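Local coordinates for protein PT26-6P (Thermococcus sp., PDB 2WB7) that is of unknown function but is encoded by a mobile genetic element of a euryarchaeon and combines two immunoglobulin-like domains with a helical domain, at residues A[93-107]-A[122-134]. Sequence-based numbering, arbitrary orientation.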
loop_
_atom_site.group_PDB
_atom_site.type_symbol
_atom_site.label_atom_id
_atom_site.label_comp_id
_atom_site.label_asym_id
_atom_site.label_seq_id
_atom_site.Cartn_x
_atom_site.Cartn_y
_atom_site.Cartn_z
ATOM N N TYR A 93 16.153 22.440 -4.714
ATOM C CA TYR A 93 15.952 21.794 -3.433
ATOM C C TYR A 93 14.505 21.918 -2.974
ATOM O O TYR A 93 13.711 22.681 -3.547
ATOM C CB TYR A 93 16.891 22.377 -2.376
ATOM C CG TYR A 93 16.801 23.877 -2.235
ATOM C CD1 TYR A 93 17.767 24.708 -2.795
ATOM C CD2 TYR A 93 15.748 24.464 -1.548
ATOM C CE1 TYR A 93 17.682 26.082 -2.670
ATOM C CE2 TYR A 93 15.655 25.828 -1.417
ATOM C CZ TYR A 93 16.620 26.634 -1.974
ATOM O OH TYR A 93 16.516 28.000 -1.833
ATOM N N VAL A 94 14.177 21.141 -1.945
ATOM C CA VAL A 94 12.855 21.148 -1.343
ATOM C C VAL A 94 12.921 22.039 -0.123
ATOM O O VAL A 94 13.915 22.033 0.603
ATOM C CB VAL A 94 12.423 19.730 -0.924
ATOM C CG1 VAL A 94 11.307 19.786 0.105
ATOM C CG2 VAL A 94 12.002 18.919 -2.139
ATOM N N ILE A 95 11.882 22.828 0.096
ATOM C CA ILE A 95 11.874 23.707 1.250
ATOM C C ILE A 95 10.588 23.534 2.046
ATOM O O ILE A 95 9.495 23.509 1.479
ATOM C CB ILE A 95 12.095 25.194 0.837
ATOM C CG1 ILE A 95 12.011 26.112 2.056
ATOM C CG2 ILE A 95 11.093 25.621 -0.227
ATOM C CD1 ILE A 95 12.268 27.561 1.743
ATOM N N ASP A 96 10.717 23.384 3.358
ATOM C CA ASP A 96 9.530 23.234 4.198
ATOM C C ASP A 96 9.059 24.587 4.705
ATOM O O ASP A 96 9.689 25.611 4.452
ATOM C CB ASP A 96 9.781 22.285 5.375
ATOM C CG ASP A 96 10.794 22.833 6.363
ATOM O OD1 ASP A 96 11.366 22.014 7.113
ATOM O OD2 ASP A 96 11.031 24.067 6.381
ATOM N N GLU A 97 7.947 24.575 5.429
ATOM C CA GLU A 97 7.334 25.796 5.915
ATOM C C GLU A 97 8.123 26.431 7.054
ATOM O O GLU A 97 7.607 27.293 7.744
ATOM C CB GLU A 97 5.909 25.509 6.378
ATOM C CG GLU A 97 5.852 24.737 7.693
ATOM C CD GLU A 97 4.503 24.063 7.951
ATOM O OE1 GLU A 97 3.901 23.506 6.993
ATOM O OE2 GLU A 97 4.058 24.078 9.125
ATOM N N ASN A 98 9.361 25.999 7.272
ATOM C CA ASN A 98 10.255 26.695 8.200
ATOM C C ASN A 98 11.559 27.058 7.517
ATOM O O ASN A 98 12.594 27.183 8.177
ATOM C CB ASN A 98 10.593 25.837 9.416
ATOM C CG ASN A 98 9.382 25.179 10.015
ATOM O OD1 ASN A 98 8.445 25.857 10.446
ATOM N ND2 ASN A 98 9.385 23.841 10.048
ATOM N N ASN A 99 11.527 27.208 6.198
ATOM C CA ASN A 99 12.740 27.516 5.463
ATOM C C ASN A 99 13.832 26.515 5.764
ATOM O O ASN A 99 15.015 26.851 5.800
ATOM C CB ASN A 99 13.225 28.914 5.809
ATOM C CG ASN A 99 12.252 29.979 5.372
ATOM O OD1 ASN A 99 11.634 30.646 6.203
ATOM N ND2 ASN A 99 12.091 30.139 4.057
ATOM N N ARG A 100 13.428 25.279 6.013
ATOM C CA ARG A 100 14.404 24.214 6.051
ATOM C C ARG A 100 14.423 23.542 4.682
ATOM O O ARG A 100 13.367 23.355 4.056
ATOM C CB ARG A 100 14.091 23.218 7.155
ATOM C CG ARG A 100 15.296 22.429 7.543
ATOM C CD ARG A 100 15.028 21.634 8.797
ATOM N NE ARG A 100 16.105 20.681 9.066
ATOM C CZ ARG A 100 15.902 19.419 9.440
ATOM N NH1 ARG A 100 14.661 18.952 9.574
ATOM N NH2 ARG A 100 16.935 18.618 9.668
ATOM N N THR A 101 15.620 23.200 4.212
ATOM C CA THR A 101 15.775 22.717 2.847
ATOM C C THR A 101 16.319 21.302 2.799
ATOM O O THR A 101 17.211 20.958 3.572
ATOM C CB THR A 101 16.731 23.613 2.042
ATOM O OG1 THR A 101 18.027 23.585 2.641
ATOM C CG2 THR A 101 16.229 25.040 2.006
ATOM N N TYR A 102 15.821 20.493 1.870
ATOM C CA TYR A 102 16.311 19.127 1.759
ATOM C C TYR A 102 16.735 18.731 0.353
ATOM O O TYR A 102 16.163 19.175 -0.637
ATOM C CB TYR A 102 15.251 18.134 2.216
ATOM C CG TYR A 102 14.406 18.530 3.398
ATOM C CD1 TYR A 102 13.647 19.693 3.386
ATOM C CD2 TYR A 102 14.314 17.697 4.509
ATOM C CE1 TYR A 102 12.842 20.028 4.459
ATOM C CE2 TYR A 102 13.513 18.020 5.591
ATOM C CZ TYR A 102 12.776 19.185 5.561
ATOM O OH TYR A 102 11.971 19.517 6.633
ATOM N N TRP A 103 17.741 17.871 0.284
ATOM C CA TRP A 103 18.055 17.155 -0.948
ATOM C C TRP A 103 18.587 18.069 -2.034
ATOM O O TRP A 103 18.635 17.691 -3.206
ATOM C CB TRP A 103 16.822 16.398 -1.443
ATOM C CG TRP A 103 16.266 15.533 -0.382
ATOM C CD1 TRP A 103 14.983 15.506 0.079
ATOM C CD2 TRP A 103 16.994 14.584 0.389
ATOM N NE1 TRP A 103 14.868 14.586 1.089
ATOM C CE2 TRP A 103 16.090 14.003 1.299
ATOM C CE3 TRP A 103 18.328 14.164 0.395
ATOM C CZ2 TRP A 103 16.474 13.016 2.211
ATOM C CZ3 TRP A 103 18.713 13.182 1.303
ATOM C CH2 TRP A 103 17.786 12.619 2.198
ATOM N N THR A 104 18.984 19.272 -1.629
ATOM C CA THR A 104 19.602 20.240 -2.527
ATOM C C THR A 104 20.435 19.541 -3.585
ATOM O O THR A 104 21.250 18.671 -3.276
ATOM C CB THR A 104 20.502 21.223 -1.756
ATOM O OG1 THR A 104 19.856 21.617 -0.536
ATOM C CG2 THR A 104 20.772 22.452 -2.594
ATOM N N ARG A 105 20.212 19.918 -4.839
ATOM C CA ARG A 105 20.942 19.342 -5.955
ATOM C C ARG A 105 21.612 20.498 -6.655
ATOM O O ARG A 105 20.985 21.535 -6.867
ATOM C CB ARG A 105 19.970 18.660 -6.919
ATOM C CG ARG A 105 20.524 17.450 -7.654
ATOM C CD ARG A 105 21.668 17.828 -8.566
ATOM N NE ARG A 105 21.962 16.782 -9.529
ATOM C CZ ARG A 105 22.983 16.818 -10.378
ATOM N NH1 ARG A 105 23.804 17.858 -10.380
ATOM N NH2 ARG A 105 23.180 15.820 -11.223
ATOM N N VAL A 106 22.878 20.337 -7.017
ATOM C CA VAL A 106 23.574 21.403 -7.719
ATOM C C VAL A 106 24.247 20.937 -9.006
ATOM O O VAL A 106 25.028 19.981 -9.004
ATOM C CB VAL A 106 24.608 22.089 -6.806
ATOM C CG1 VAL A 106 25.686 22.763 -7.639
ATOM C CG2 VAL A 106 23.911 23.090 -5.881
ATOM N N TRP A 107 23.922 21.619 -10.104
ATOM C CA TRP A 107 24.635 21.460 -11.369
ATOM C C TRP A 107 25.623 22.623 -11.489
ATOM O O TRP A 107 25.218 23.800 -11.507
ATOM C CB TRP A 107 23.658 21.488 -12.547
ATOM C CG TRP A 107 22.665 20.344 -12.603
ATOM C CD1 TRP A 107 22.827 19.149 -13.253
ATOM C CD2 TRP A 107 21.348 20.304 -12.022
ATOM N NE1 TRP A 107 21.707 18.368 -13.094
ATOM C CE2 TRP A 107 20.787 19.052 -12.342
ATOM C CE3 TRP A 107 20.600 21.198 -11.248
ATOM C CZ2 TRP A 107 19.515 18.675 -11.925
ATOM C CZ3 TRP A 107 19.340 20.821 -10.831
ATOM C CH2 TRP A 107 18.808 19.572 -11.174
ATOM N N LEU A 122 16.767 23.706 -22.436
ATOM C CA LEU A 122 17.551 22.783 -21.626
ATOM C C LEU A 122 16.674 22.026 -20.632
ATOM O O LEU A 122 15.864 22.624 -19.930
ATOM C CB LEU A 122 18.639 23.549 -20.876
ATOM C CG LEU A 122 19.564 24.348 -21.791
ATOM C CD1 LEU A 122 20.742 24.922 -21.019
ATOM C CD2 LEU A 122 20.029 23.449 -22.940
ATOM N N ASP A 123 16.851 20.710 -20.577
ATOM C CA ASP A 123 16.076 19.854 -19.687
ATOM C C ASP A 123 16.961 19.271 -18.607
ATOM O O ASP A 123 17.876 18.518 -18.894
ATOM C CB ASP A 123 15.428 18.707 -20.470
ATOM C CG ASP A 123 14.238 19.162 -21.316
ATOM O OD1 ASP A 123 13.676 20.255 -21.043
ATOM O OD2 ASP A 123 13.864 18.411 -22.252
ATOM N N LEU A 124 16.681 19.619 -17.361
ATOM C CA LEU A 124 17.367 19.020 -16.225
ATOM C C LEU A 124 16.462 18.036 -15.479
ATOM O O LEU A 124 15.278 18.314 -15.239
ATOM C CB LEU A 124 17.836 20.113 -15.268
ATOM C CG LEU A 124 18.926 21.065 -15.757
ATOM C CD1 LEU A 124 19.035 22.221 -14.778
ATOM C CD2 LEU A 124 20.272 20.350 -15.905
ATOM N N VAL A 125 17.018 16.891 -15.100
ATOM C CA VAL A 125 16.231 15.905 -14.365
ATOM C C VAL A 125 16.855 15.569 -13.021
ATOM O O VAL A 125 18.062 15.321 -12.919
ATOM C CB VAL A 125 15.989 14.621 -15.185
ATOM C CG1 VAL A 125 15.244 13.622 -14.369
ATOM C CG2 VAL A 125 15.184 14.953 -16.437
ATOM N N THR A 126 16.023 15.581 -11.986
ATOM C CA THR A 126 16.474 15.217 -10.657
ATOM C C THR A 126 15.406 14.425 -9.885
ATOM O O THR A 126 14.295 14.203 -10.368
ATOM C CB THR A 126 16.949 16.459 -9.862
ATOM O OG1 THR A 126 17.761 16.034 -8.761
ATOM C CG2 THR A 126 15.774 17.246 -9.337
ATOM N N VAL A 127 15.764 13.965 -8.694
ATOM C CA VAL A 127 14.846 13.223 -7.853
ATOM C C VAL A 127 14.700 13.986 -6.563
ATOM O O VAL A 127 15.684 14.465 -6.020
ATOM C CB VAL A 127 15.405 11.843 -7.519
ATOM C CG1 VAL A 127 14.360 11.015 -6.787
ATOM C CG2 VAL A 127 15.874 11.140 -8.789
HETATM N N MSE A 128 13.475 14.109 -6.072
HETATM C CA MSE A 128 13.241 14.833 -4.819
HETATM C C MSE A 128 12.373 14.048 -3.813
HETATM O O MSE A 128 11.895 12.941 -4.090
HETATM C CB MSE A 128 12.628 16.210 -5.100
HETATM C CG MSE A 128 13.553 17.160 -5.883
HETATM SE SE MSE A 128 14.987 18.046 -4.836
HETATM C CE MSE A 128 16.432 17.769 -6.095
ATOM N N LYS A 129 12.171 14.636 -2.641
ATOM C CA LYS A 129 11.369 14.007 -1.609
ATOM C C LYS A 129 10.990 14.999 -0.506
ATOM O O LYS A 129 11.829 15.777 -0.035
ATOM C CB LYS A 129 12.138 12.827 -1.026
ATOM C CG LYS A 129 11.349 12.008 -0.027
ATOM C CD LYS A 129 12.239 11.033 0.738
ATOM C CE LYS A 129 11.424 10.317 1.807
ATOM N NZ LYS A 129 12.281 9.664 2.821
ATOM N N ALA A 130 9.724 14.971 -0.102
ATOM C CA ALA A 130 9.239 15.811 0.986
ATOM C C ALA A 130 9.841 15.430 2.345
ATOM O O ALA A 130 10.564 14.431 2.456
ATOM C CB ALA A 130 7.728 15.743 1.047
ATOM N N PRO A 131 9.551 16.227 3.395
ATOM C CA PRO A 131 9.961 15.854 4.752
ATOM C C PRO A 131 9.370 14.494 5.180
ATOM O O PRO A 131 8.210 14.186 4.868
ATOM C CB PRO A 131 9.389 16.992 5.617
ATOM C CG PRO A 131 9.274 18.146 4.698
ATOM C CD PRO A 131 8.885 17.542 3.371
ATOM N N ASP A 132 10.168 13.702 5.892
ATOM C CA ASP A 132 9.796 12.341 6.243
ATOM C C ASP A 132 10.138 12.025 7.698
ATOM O O ASP A 132 11.253 11.603 7.997
ATOM C CB ASP A 132 10.540 11.376 5.321
ATOM C CG ASP A 132 9.978 9.970 5.354
ATOM O OD1 ASP A 132 9.228 9.628 6.290
ATOM O OD2 ASP A 132 10.289 9.207 4.430
ATOM N N PRO A 133 9.161 12.192 8.597
ATOM C CA PRO A 133 9.309 12.002 10.034
ATOM C C PRO A 133 9.577 10.554 10.465
ATOM O O PRO A 133 10.350 10.333 11.406
ATOM C CB PRO A 133 7.961 12.457 10.592
ATOM C CG PRO A 133 7.219 13.071 9.462
ATOM C CD PRO A 133 7.777 12.495 8.217
ATOM N N LEU A 134 8.970 9.582 9.784
ATOM C CA LEU A 134 9.074 8.174 10.179
ATOM C C LEU A 134 10.328 7.406 9.693
ATOM O O LEU A 134 10.680 6.360 10.258
ATOM C CB LEU A 134 7.807 7.430 9.750
ATOM C CG LEU A 134 6.570 7.854 10.525
ATOM C CD1 LEU A 134 5.414 6.885 10.301
ATOM C CD2 LEU A 134 6.920 7.952 12.008
HETATM O O HOH W 1 19.915 15.056 -10.518
#
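Trp107 and Leu124 meet because each sets CG anti to its carbonyl carbon (chi1 -65° and -67°), sending indole and isobutyl group towards each other between two β-sheets of a domain classed as immunoglobulin-like. Strand 104-107 belongs to one sheet and strand 122-129 to the other; no hydrogen bond joins the segments directly, and side chains fill the gap. Leu124 CD2 sits 3.7 Å from the centroid of the Trp107 five-membered ring, a CH-pi contact that suits a broad aromatic face and a branched aliphatic tip. The Arg105 guanidinium lies over the opposite indole face, NH1 3.3 Å above the plane and offset toward the rim. Met128, present as selenomethionine, has an unbranched chain flexible enough to bend at chi2 and chi3; its CE comes 3.7 Å from Arg105 CB, while its CB packs on Val94 CG2. Where the chain turns a corner, Trp103 lies alongside Lys129 and turns its indole edge to that backbone, CD1 3.2 Å from Lys129 O. Farther along, Pro131 CG rests 3.8 Å from Tyr102 CZ; the phenol is held by a 2.6 Å hydrogen bond from Tyr102 OH to Asp96 OD1. One water bridges the sheets, accepting from Arg105 NE and Thr126 OG1 and donating to Val125 O at 3.0 Å.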